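Local coordinates for putative uncharacterized protein PH0594 (Pyrococcus horikoshii, PDB 4HXF), which probably cleaves peptides as a serine protease of the acylaminoacyl peptidase type, working as a self-compartmentalizing hexamer, at residues S241-I246 with G417-S422; F349-F354 with I410-P415; L361-W366 with E423-R428; V382-G387 with Q439-G444. One frame throughout, in Å; residues are numbered along the deposited sequence.

Interaction 1: S241-I246 with G417-S422; sequences SEHDKI and GSNGYS. With MG (magnesium ion), chain D.
His243 and Ser422 are the closest pair of backbones here, their CA atoms 8.4 Å apart, so the junction depends on side chains and on one carbonyl. His243 is directed toward the loop, and its NE2 donates a hydrogen bond to Tyr421 O at 2.7 Å. The bond is nearly straight (163°) and lies close to the ring plane, although it reaches the carbonyl 27° off the plane of that group. With CG beside the backbone N (chi1 -76°), the ring is carried toward the loop. Asn419 OD1 approaches the ring obliquely, 3.6 Å from His243 CE1. That same oxygen receives a bent bond from Gly420 N, while ND2 of the asparagine is held by Glu263. The contact joins two domains: His243 lies just ahead of strand 245-249 in a blade of the beta-propeller, and 417-422 is the loop leading into helix 423-427 of the alpha/beta-hydrolase domain. Lys389 bonds to ND1, so histidine, with one donor and one acceptor nitrogen, suits a site between a carbonyl and an ammonium. Replacing it with leucine would probably leave Tyr421 O and Lys389 NZ each short of a partner across the domain boundary. Next in the chain, Asp244 OD2 binds magnesium at 2.1 Å, joined by Glu263 and four waters, one of which also donates to Glu242 O at 2.7 Å. Gly420 has a positive phi at which a beta carbon would jam against the preceding carbonyl.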
# COMPACT_ATOMS: atom_id res chain seq x y z
N SER A 241 33.48 6.96 41.31
CA SER A 241 32.49 7.45 42.33
C SER A 241 32.86 8.73 43.08
O SER A 241 32.02 9.23 43.84
CB SER A 241 32.16 6.35 43.33
OG SER A 241 31.66 5.13 42.62
N GLU A 242 34.10 9.19 42.97
CA GLU A 242 34.50 10.48 43.54
C GLU A 242 33.61 11.58 43.00
O GLU A 242 33.15 11.47 41.85
CB GLU A 242 36.00 10.80 43.27
CG GLU A 242 36.98 10.00 44.06
CD GLU A 242 38.39 10.32 43.47
OE1 GLU A 242 38.73 11.53 43.31
OE2 GLU A 242 39.12 9.41 43.42
N HIS A 243 33.40 12.65 43.79
CA HIS A 243 32.59 13.73 43.35
C HIS A 243 33.19 14.40 42.16
O HIS A 243 34.31 14.94 42.29
CB HIS A 243 32.37 14.71 44.48
CG HIS A 243 31.36 14.28 45.57
ND1 HIS A 243 30.44 13.24 45.41
CD2 HIS A 243 31.18 14.78 46.84
CE1 HIS A 243 29.68 13.19 46.53
NE2 HIS A 243 30.12 14.13 47.41
N ASP A 244 32.43 14.50 41.09
CA ASP A 244 32.80 15.41 39.97
C ASP A 244 32.69 16.83 40.28
O ASP A 244 31.73 17.29 40.92
CB ASP A 244 31.99 15.08 38.75
CG ASP A 244 32.37 13.73 38.20
OD1 ASP A 244 33.49 13.52 37.77
OD2 ASP A 244 31.63 12.74 38.37
N LYS A 245 33.75 17.55 39.94
CA LYS A 245 33.81 18.97 40.13
C LYS A 245 33.95 19.72 38.78
O LYS A 245 33.81 19.18 37.72
CB LYS A 245 35.03 19.32 41.00
CG LYS A 245 35.13 18.61 42.35
CD LYS A 245 33.95 18.88 43.32
CE LYS A 245 34.20 18.19 44.70
NZ LYS A 245 35.26 18.85 45.58
N ILE A 246 34.07 21.00 38.82
CA ILE A 246 34.25 21.82 37.61
C ILE A 246 35.50 22.75 37.77
O ILE A 246 35.86 23.22 38.87
CB ILE A 246 32.98 22.66 37.27
CG1 ILE A 246 32.59 23.50 38.47
CG2 ILE A 246 31.93 21.72 36.67
CD1 ILE A 246 31.27 24.25 38.26
N GLY A 417 26.83 5.59 50.64
CA GLY A 417 26.95 5.33 49.22
C GLY A 417 26.16 6.33 48.38
O GLY A 417 26.48 6.49 47.18
N SER A 418 25.11 6.97 48.92
CA SER A 418 24.27 7.88 48.17
C SER A 418 25.05 9.13 47.77
O SER A 418 26.02 9.58 48.48
CB SER A 418 23.11 8.32 48.97
OG SER A 418 22.24 7.26 49.40
N ASN A 419 24.60 9.74 46.71
CA ASN A 419 24.96 11.14 46.42
C ASN A 419 24.32 12.11 47.34
O ASN A 419 23.36 11.80 48.03
CB ASN A 419 24.59 11.49 44.95
CG ASN A 419 25.62 12.40 44.29
OD1 ASN A 419 26.41 13.07 44.98
ND2 ASN A 419 25.67 12.37 42.96
N GLY A 420 24.89 13.32 47.42
CA GLY A 420 24.32 14.41 48.15
C GLY A 420 24.96 14.80 49.45
O GLY A 420 24.55 15.75 50.14
N TYR A 421 26.04 14.11 49.80
CA TYR A 421 26.73 14.24 51.04
C TYR A 421 28.22 14.35 50.72
O TYR A 421 28.62 14.70 49.63
CB TYR A 421 26.37 13.01 51.89
CG TYR A 421 24.86 12.93 52.07
CD1 TYR A 421 24.10 12.22 51.16
CD2 TYR A 421 24.21 13.55 53.10
CE1 TYR A 421 22.72 12.24 51.23
CE2 TYR A 421 22.80 13.51 53.18
CZ TYR A 421 22.09 12.79 52.26
OH TYR A 421 20.72 12.84 52.36
N SER A 422 29.06 14.09 51.72
CA SER A 422 30.48 14.14 51.52
C SER A 422 30.90 13.08 50.54
O SER A 422 30.23 12.01 50.29
CB SER A 422 31.31 13.92 52.79
OG SER A 422 31.15 12.61 53.33
MG MG D . 29.97 11.76 39.25
O HOH W 1 31.20 10.49 40.33
O HOH W 2 28.29 10.84 40.01
O HOH W 3 30.11 10.31 37.65
O HOH W 4 28.68 13.07 38.08

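Interaction 2: F349-F354 with I410-P415; sequences FEPRHF and IVYVNP
Tyr412 OH lies against the ring of Pro351, 3.4 Å from CB and 3.5 Å from CG, and also makes a weak hydrogen bond to Gly393 O. The contact lies toward one edge of the mixed beta-sheet of the alpha/beta-hydrolase domain, between the residue leading into outer strand 352-358 and strand 409-413. These two strands run in the same direction but are not neighbours: strand 361-368 lies between them, antiparallel to both, and bonds to each backbone. The segments are therefore a strand apart, with the CA atoms of Pro351 and Ile410 separated by 8.7 Å, and the aromatic side chains of Tyr412 and Phe354 supply the reach. Tyr412 does so on one face of the sheet. Its CG stands between the backbone N and the carbonyl carbon (chi1 58°), and although its CB starts away from 349-354, the phenol swings back until its hydroxyl meets the proline. Along the way the ring lies beside Trp366 of the middle strand, with planes about 20° apart, and meets Tyr392 edge to face; helix 398-405 adds Met400. A tyrosine suits this position because its flat carbon body packs among aromatic rings while the far end can still serve a carbonyl. Pro351 offers a compact apolar ring and has no N-H needing a partner. The preceding residue of strand 409-413, Val411, faces the other side of the sheet, where helix 436-451 packs on Phe354. There the phenyl ring presents its edge, and Val411 CG2 lies near the ring plane, 4.3 Å from Phe354 CZ.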
# COMPACT_ATOMS: atom_id res chain seq x y z
N PHE A 349 1.04 14.19 48.28
CA PHE A 349 1.51 13.87 49.65
C PHE A 349 2.94 14.37 49.81
O PHE A 349 3.84 13.93 49.09
CB PHE A 349 1.46 12.37 49.85
CG PHE A 349 0.10 11.74 49.57
CD1 PHE A 349 -0.32 11.49 48.29
CD2 PHE A 349 -0.76 11.44 50.62
CE1 PHE A 349 -1.55 10.98 48.02
CE2 PHE A 349 -1.97 10.89 50.37
CZ PHE A 349 -2.38 10.64 49.08
N GLU A 350 3.15 15.37 50.66
CA GLU A 350 4.48 15.93 50.91
C GLU A 350 5.20 14.98 51.84
O GLU A 350 4.62 14.65 52.87
CB GLU A 350 4.36 17.25 51.68
CG GLU A 350 3.89 18.44 50.86
CD GLU A 350 4.72 18.73 49.63
OE1 GLU A 350 5.96 18.44 49.59
OE2 GLU A 350 4.06 19.25 48.69
N PRO A 351 6.43 14.59 51.55
CA PRO A 351 7.20 13.71 52.42
C PRO A 351 7.58 14.48 53.69
O PRO A 351 7.71 15.75 53.70
CB PRO A 351 8.39 13.32 51.58
CG PRO A 351 8.46 14.26 50.47
CD PRO A 351 7.09 14.80 50.25
N ARG A 352 7.66 13.76 54.77
CA ARG A 352 8.19 14.25 56.05
C ARG A 352 9.62 13.77 56.23
O ARG A 352 9.86 12.53 56.28
CB ARG A 352 7.33 13.74 57.21
CG ARG A 352 7.95 14.13 58.58
CD ARG A 352 7.04 14.04 59.75
NE ARG A 352 6.08 15.15 59.77
CZ ARG A 352 5.15 15.32 60.71
NH1 ARG A 352 5.02 14.46 61.74
NH2 ARG A 352 4.29 16.31 60.61
N HIS A 353 10.58 14.71 56.40
CA HIS A 353 11.95 14.40 56.58
C HIS A 353 12.16 13.97 58.04
O HIS A 353 11.54 14.55 58.97
CB HIS A 353 12.79 15.63 56.27
CG HIS A 353 14.23 15.49 56.62
ND1 HIS A 353 14.79 16.18 57.64
CD2 HIS A 353 15.19 14.67 56.11
CE1 HIS A 353 16.11 15.80 57.75
NE2 HIS A 353 16.36 14.91 56.78
N PHE A 354 13.03 13.01 58.26
CA PHE A 354 13.50 12.62 59.61
C PHE A 354 14.95 12.24 59.59
O PHE A 354 15.48 11.78 58.59
CB PHE A 354 12.70 11.49 60.26
CG PHE A 354 12.80 10.15 59.57
CD1 PHE A 354 13.57 9.07 60.12
CD2 PHE A 354 12.05 9.86 58.40
CE1 PHE A 354 13.67 7.83 59.46
CE2 PHE A 354 12.13 8.60 57.80
CZ PHE A 354 12.93 7.56 58.33
N ILE A 410 4.90 5.22 52.71
CA ILE A 410 6.06 5.15 51.83
C ILE A 410 7.25 5.61 52.70
O ILE A 410 7.17 6.65 53.42
CB ILE A 410 5.92 6.17 50.68
CG1 ILE A 410 4.54 6.06 49.99
CG2 ILE A 410 7.06 6.08 49.69
CD1 ILE A 410 4.22 4.66 49.39
N VAL A 411 8.31 4.80 52.67
CA VAL A 411 9.51 5.15 53.46
C VAL A 411 10.73 4.96 52.60
O VAL A 411 10.87 4.01 51.86
CB VAL A 411 9.60 4.38 54.79
CG1 VAL A 411 9.70 2.94 54.68
CG2 VAL A 411 10.82 4.92 55.65
N TYR A 412 11.67 5.87 52.73
CA TYR A 412 12.88 5.82 51.89
C TYR A 412 14.03 6.68 52.52
O TYR A 412 13.77 7.69 53.20
CB TYR A 412 12.57 6.31 50.49
CG TYR A 412 11.99 7.71 50.28
CD1 TYR A 412 10.63 7.96 50.28
CD2 TYR A 412 12.82 8.78 50.12
CE1 TYR A 412 10.18 9.24 50.11
CE2 TYR A 412 12.31 10.09 49.88
CZ TYR A 412 10.97 10.25 49.86
OH TYR A 412 10.55 11.56 49.63
N VAL A 413 15.27 6.18 52.37
CA VAL A 413 16.40 6.89 52.99
C VAL A 413 17.52 7.04 51.99
O VAL A 413 17.54 6.41 50.93
CB VAL A 413 16.93 6.13 54.28
CG1 VAL A 413 15.68 5.78 55.19
CG2 VAL A 413 17.78 4.81 53.90
N ASN A 414 18.54 7.84 52.41
CA ASN A 414 19.80 7.89 51.64
C ASN A 414 20.89 7.16 52.44
O ASN A 414 21.53 7.75 53.35
CB ASN A 414 20.18 9.34 51.36
CG ASN A 414 19.44 9.94 50.18
OD1 ASN A 414 19.13 9.22 49.22
ND2 ASN A 414 19.20 11.30 50.19
N PRO A 415 21.11 5.88 52.16
CA PRO A 415 22.13 5.16 52.96
C PRO A 415 23.51 5.63 52.53
O PRO A 415 23.67 6.30 51.47
CB PRO A 415 21.95 3.70 52.54
CG PRO A 415 21.27 3.78 51.25
CD PRO A 415 20.41 5.03 51.16

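Interaction 3: L361-W366 with E423-R428; sequences LELDGW and EDFALR. With MG (magnesium ion), chain C.
Leu361, first in strand 361-368, meets two partners on the helix 423-427 side. Its CD1 approaches the Phe425 ring obliquely, 3.8 Å from Phe425 CE1, and also lies over a face of the Arg428 guanidinium, which Leu361 CD2 meets too, 3.7 Å from Arg428 NH2. The leucine and the arginine come from opposite directions, the latter extended from CG to NE, so a flat cationic face can lie on aliphatic carbon while its rim remains available for hydrogen bonds. NH1 uses that rim in a salt bridge with Asp360. Two residues along, Leu363 turns CD2 to the edge of the same phenyl ring, nearly in its plane and only 3.3 Å from Phe425 CE1, a tight fit. The short helix thus packs against the antiparallel edge region of the hydrolase-domain sheet, with Phe425 as its wedge: CG opposite the backbone N (chi1 180°) drives the ring toward both leucines. Swapping Arg428 for serine would probably uncover the methyls of Leu361 on that side and leave Asp360 without its salt-bridge mate. Next on the strand, Asp364 accepts a bond from the hydroxyl of Tyr421, whose ring in turn meets Phe425. Elsewhere on the helix, Asp424 OD1 binds a magnesium ion at 2.1 Å, and a water on that metal donates to Glu423 OE1 at 2.7 Å.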
# COMPACT_ATOMS: atom_id res chain seq x y z
N LEU A 361 26.89 6.87 61.86
CA LEU A 361 26.49 8.06 61.11
C LEU A 361 25.09 8.48 61.53
O LEU A 361 24.37 7.72 62.10
CB LEU A 361 26.44 7.71 59.63
CG LEU A 361 27.77 7.41 58.89
CD1 LEU A 361 27.58 7.03 57.45
CD2 LEU A 361 28.66 8.66 59.09
N GLU A 362 24.76 9.71 61.20
CA GLU A 362 23.38 10.23 61.23
C GLU A 362 22.94 10.48 59.80
O GLU A 362 23.69 11.05 59.01
CB GLU A 362 23.25 11.47 62.13
CG GLU A 362 21.79 11.95 62.29
CD GLU A 362 21.63 13.11 63.27
OE1 GLU A 362 21.25 14.21 62.81
OE2 GLU A 362 22.03 12.92 64.44
N LEU A 363 21.76 9.97 59.39
CA LEU A 363 21.34 9.94 57.97
C LEU A 363 19.96 10.56 57.81
O LEU A 363 19.21 10.76 58.82
CB LEU A 363 21.22 8.45 57.50
CG LEU A 363 22.46 7.57 57.62
CD1 LEU A 363 22.17 6.19 56.95
CD2 LEU A 363 23.60 8.17 56.95
N ASP A 364 19.65 10.87 56.55
CA ASP A 364 18.37 11.38 56.15
C ASP A 364 17.42 10.26 55.71
O ASP A 364 17.79 9.39 54.92
CB ASP A 364 18.55 12.31 54.97
CG ASP A 364 19.18 13.67 55.37
OD1 ASP A 364 18.89 14.23 56.42
OD2 ASP A 364 19.93 14.15 54.51
N GLY A 365 16.19 10.33 56.25
CA GLY A 365 15.08 9.50 55.75
C GLY A 365 13.90 10.43 55.51
O GLY A 365 13.83 11.61 55.93
N TRP A 366 12.98 9.92 54.72
CA TRP A 366 11.66 10.51 54.52
C TRP A 366 10.52 9.49 54.56
O TRP A 366 10.74 8.32 54.25
CB TRP A 366 11.53 11.26 53.17
CG TRP A 366 12.51 12.40 52.97
CD1 TRP A 366 12.26 13.73 53.14
CD2 TRP A 366 13.91 12.32 52.57
NE1 TRP A 366 13.41 14.50 52.95
CE2 TRP A 366 14.42 13.69 52.56
CE3 TRP A 366 14.78 11.28 52.26
CZ2 TRP A 366 15.69 13.96 52.24
CZ3 TRP A 366 16.11 11.59 51.92
CH2 TRP A 366 16.53 12.87 51.90
N GLU A 423 32.05 13.29 49.92
CA GLU A 423 32.66 12.29 49.08
C GLU A 423 32.90 10.96 49.85
O GLU A 423 32.60 9.89 49.38
CB GLU A 423 33.98 12.77 48.47
CG GLU A 423 34.58 11.74 47.55
CD GLU A 423 35.70 12.33 46.74
OE1 GLU A 423 36.82 12.37 47.21
OE2 GLU A 423 35.44 12.96 45.70
N ASP A 424 33.47 11.08 51.03
CA ASP A 424 33.76 9.90 51.87
C ASP A 424 32.47 9.11 52.09
O ASP A 424 32.48 7.88 52.14
CB ASP A 424 34.42 10.25 53.22
CG ASP A 424 35.85 10.75 53.07
OD1 ASP A 424 36.38 10.58 51.94
OD2 ASP A 424 36.48 11.19 54.08
N PHE A 425 31.35 9.81 52.31
CA PHE A 425 30.03 9.10 52.53
C PHE A 425 29.66 8.28 51.34
O PHE A 425 29.18 7.10 51.47
CB PHE A 425 28.96 10.16 52.81
CG PHE A 425 27.57 9.61 53.05
CD1 PHE A 425 27.16 9.34 54.33
CD2 PHE A 425 26.65 9.53 52.05
CE1 PHE A 425 25.87 8.87 54.60
CE2 PHE A 425 25.38 9.15 52.34
CZ PHE A 425 24.99 8.83 53.58
N ALA A 426 29.89 8.84 50.13
CA ALA A 426 29.69 8.04 48.90
C ALA A 426 30.60 6.85 48.76
O ALA A 426 30.18 5.76 48.38
CB ALA A 426 29.82 8.94 47.68
N LEU A 427 31.84 7.02 49.12
CA LEU A 427 32.85 5.97 48.92
C LEU A 427 32.77 4.85 49.94
O LEU A 427 33.33 3.77 49.74
CB LEU A 427 34.24 6.57 48.91
CG LEU A 427 34.46 7.58 47.75
CD1 LEU A 427 35.89 8.12 47.78
CD2 LEU A 427 34.17 6.99 46.33
N ARG A 428 32.03 5.09 51.00
CA ARG A 428 31.90 4.03 52.03
C ARG A 428 31.34 2.70 51.50
O ARG A 428 31.58 1.69 52.18
CB ARG A 428 30.93 4.49 53.18
CG ARG A 428 31.62 5.40 54.13
CD ARG A 428 30.70 5.97 55.12
NE ARG A 428 31.26 6.86 56.18
CZ ARG A 428 31.62 6.46 57.39
NH1 ARG A 428 31.65 5.18 57.76
NH2 ARG A 428 31.99 7.33 58.25
MG MG C . 38.18 11.30 51.09
O HOH W 5 37.72 10.72 49.15
O HOH W 6 37.21 13.13 50.85

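Interaction 4: V382-G387 with Q439-G444; sequences VFVHGG and QDILNG. With Y3A (N-[(benzyloxy)carbonyl]glycyl-N-[(2S,3R)-4-chloro-3-hydroxy-1-phenylbutan-2-yl]glycinamide), chain B.
Ile441 keeps CG1 opposite its carbonyl carbon (chi1 -69°) and continues extended to CD1 (chi2 165°), which carries the delta methyl to the fork of Val384. There it lies 4.0 Å from both CG1 and CG2 of that valine, the two side chains crossing at about a right angle. The other branch of the isoleucine serves a second strand residue, CG2 lying 4.2 Å from Val382 CG1. In strand 378-384, Val382 is directed toward helix 436-451, while Val384, two residues on, meets Ile441 from the side, so one branched helix residue touches both. Beta-branched valines suit the extended backbone and give the helix a low, dense surface, while Ile441 has the reach to span both and also touches Val413 of the neighbouring strand. Polar chemistry begins where the strand gives way to a loop. His385 ND1 donates to Gly386 O at 2.7 Å, in the carbonyl plane and on a lone pair, bracing the 385-387 loop, and NE2 ties it to Ser418 of the 417-422 loop. A beta carbon at Gly386 would clash with Y3A O4 in this inhibitor complex, and the backbone of Gly387 itself demands glycine. Gly387 N donates to Y3A O4 at 2.8 Å, and Gly387 O accepts from Y3A N4 at 2.9 Å in an almost straight bond (177°). With Tyr467 N also bonding the inhibitor, this His-Gly-Gly loop, anchored on a helix-covered strand, is consistent with the oxyanion-binding site of prolyl oligopeptidase family hydrolases.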
# COMPACT_ATOMS: atom_id res chain seq x y z
N VAL A 382 8.80 0.19 51.47
CA VAL A 382 10.15 0.74 51.53
C VAL A 382 10.68 0.85 50.10
O VAL A 382 10.74 -0.19 49.39
CB VAL A 382 11.07 -0.10 52.37
CG1 VAL A 382 12.51 0.52 52.43
CG2 VAL A 382 10.51 -0.21 53.82
N PHE A 383 11.08 2.07 49.68
CA PHE A 383 11.71 2.23 48.41
C PHE A 383 13.23 2.42 48.57
O PHE A 383 13.65 3.14 49.48
CB PHE A 383 11.20 3.47 47.67
CG PHE A 383 9.85 3.30 47.02
CD1 PHE A 383 9.75 3.25 45.62
CD2 PHE A 383 8.69 3.25 47.78
CE1 PHE A 383 8.50 3.14 45.04
CE2 PHE A 383 7.40 3.16 47.20
CZ PHE A 383 7.35 3.08 45.82
N VAL A 384 14.01 1.80 47.69
CA VAL A 384 15.45 1.94 47.71
C VAL A 384 15.91 2.48 46.40
O VAL A 384 15.67 1.89 45.31
CB VAL A 384 16.13 0.54 47.95
CG1 VAL A 384 17.70 0.69 47.99
CG2 VAL A 384 15.58 -0.08 49.27
N HIS A 385 16.65 3.58 46.45
CA HIS A 385 17.09 4.19 45.18
C HIS A 385 18.27 3.41 44.57
O HIS A 385 19.00 2.60 45.26
CB HIS A 385 17.51 5.69 45.31
CG HIS A 385 18.70 6.00 46.20
ND1 HIS A 385 20.01 5.67 45.81
CD2 HIS A 385 18.78 6.70 47.38
CE1 HIS A 385 20.83 6.10 46.75
NE2 HIS A 385 20.12 6.74 47.73
N GLY A 386 18.46 3.66 43.27
CA GLY A 386 19.57 3.02 42.53
C GLY A 386 20.96 3.64 42.77
O GLY A 386 21.13 4.58 43.63
N GLY A 387 21.92 3.20 41.99
CA GLY A 387 23.20 3.77 42.04
C GLY A 387 24.28 2.72 42.19
O GLY A 387 24.57 2.04 41.24
N GLN A 439 22.18 -2.08 56.45
CA GLN A 439 21.94 -1.73 57.85
C GLN A 439 21.34 -0.38 57.97
O GLN A 439 20.47 -0.15 58.85
CB GLN A 439 23.23 -1.87 58.69
CG GLN A 439 23.73 -3.35 58.75
CD GLN A 439 22.70 -4.37 59.30
OE1 GLN A 439 22.07 -4.12 60.33
NE2 GLN A 439 22.50 -5.50 58.59
N ASP A 440 21.81 0.59 57.17
CA ASP A 440 21.25 1.96 57.21
C ASP A 440 19.76 1.94 56.87
O ASP A 440 18.95 2.62 57.51
CB ASP A 440 21.95 2.90 56.23
CG ASP A 440 23.43 3.20 56.58
OD1 ASP A 440 23.84 3.04 57.73
OD2 ASP A 440 24.14 3.50 55.61
N ILE A 441 19.37 1.15 55.88
CA ILE A 441 17.97 1.01 55.45
C ILE A 441 17.13 0.40 56.62
O ILE A 441 16.15 1.00 57.05
CB ILE A 441 17.86 0.21 54.16
CG1 ILE A 441 18.46 1.05 53.01
CG2 ILE A 441 16.37 -0.12 53.90
CD1 ILE A 441 18.72 0.14 51.77
N LEU A 442 17.65 -0.68 57.22
CA LEU A 442 16.98 -1.25 58.40
C LEU A 442 16.83 -0.29 59.57
O LEU A 442 15.76 -0.18 60.20
CB LEU A 442 17.65 -2.52 58.87
CG LEU A 442 17.71 -3.66 57.86
CD1 LEU A 442 18.44 -4.80 58.51
CD2 LEU A 442 16.28 -4.12 57.45
N ASN A 443 17.88 0.49 59.81
CA ASN A 443 17.83 1.45 60.92
C ASN A 443 16.86 2.61 60.63
O ASN A 443 16.21 3.11 61.55
CB ASN A 443 19.27 1.97 61.22
CG ASN A 443 20.10 0.91 61.98
OD1 ASN A 443 19.53 0.15 62.77
ND2 ASN A 443 21.40 0.85 61.75
N GLY A 444 16.76 3.01 59.36
CA GLY A 444 15.81 4.00 58.96
C GLY A 444 14.39 3.56 59.14
O GLY A 444 13.53 4.28 59.63
N3 Y3A B . 25.19 4.74 37.07
CA3 Y3A B . 25.37 3.55 37.92
C3 Y3A B . 24.36 2.52 37.40
O3 Y3A B . 23.83 2.50 36.31
C4 Y3A B . 21.40 1.21 38.43
O4 Y3A B . 21.41 1.62 39.75
CA4 Y3A B . 22.76 0.62 38.12
N4 Y3A B . 23.75 1.65 38.53
CB4 Y3A B . 23.21 -0.57 39.02
CG4 Y3A B . 24.56 -1.10 38.68
CD1 Y3A B . 24.91 -1.70 37.46
CD2 Y3A B . 25.55 -1.07 39.65
CE1 Y3A B . 26.17 -2.21 37.20
CE2 Y3A B . 26.82 -1.56 39.40
CZ4 Y3A B . 27.13 -2.09 38.19
C15 Y3A B . 20.75 2.08 37.29

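Interactions 2, 3 and 4 all reach the eight-stranded sheet of the hydrolase domain. The centres of interactions 2 and 4 are about 10 Å apart, and those of interactions 3 and 4 about 11 Å. Interaction 1, its centre about 11 Å from that of interaction 3, ties that domain to the propeller. Along the chain the first segments come in the order 241-246, 349-354, 361-366 and 382-387, followed by 410-415, 417-422, 423-428 and 439-444. Interaction 2 is nested within the loop closed by interaction 1, whereas the other pairs cross. Successive pieces 410-428 thus serve sheet, domain junction and short helix in turn, linking the inhibitor-binding loop of 382-387 to the propeller through a continuous set of contacts.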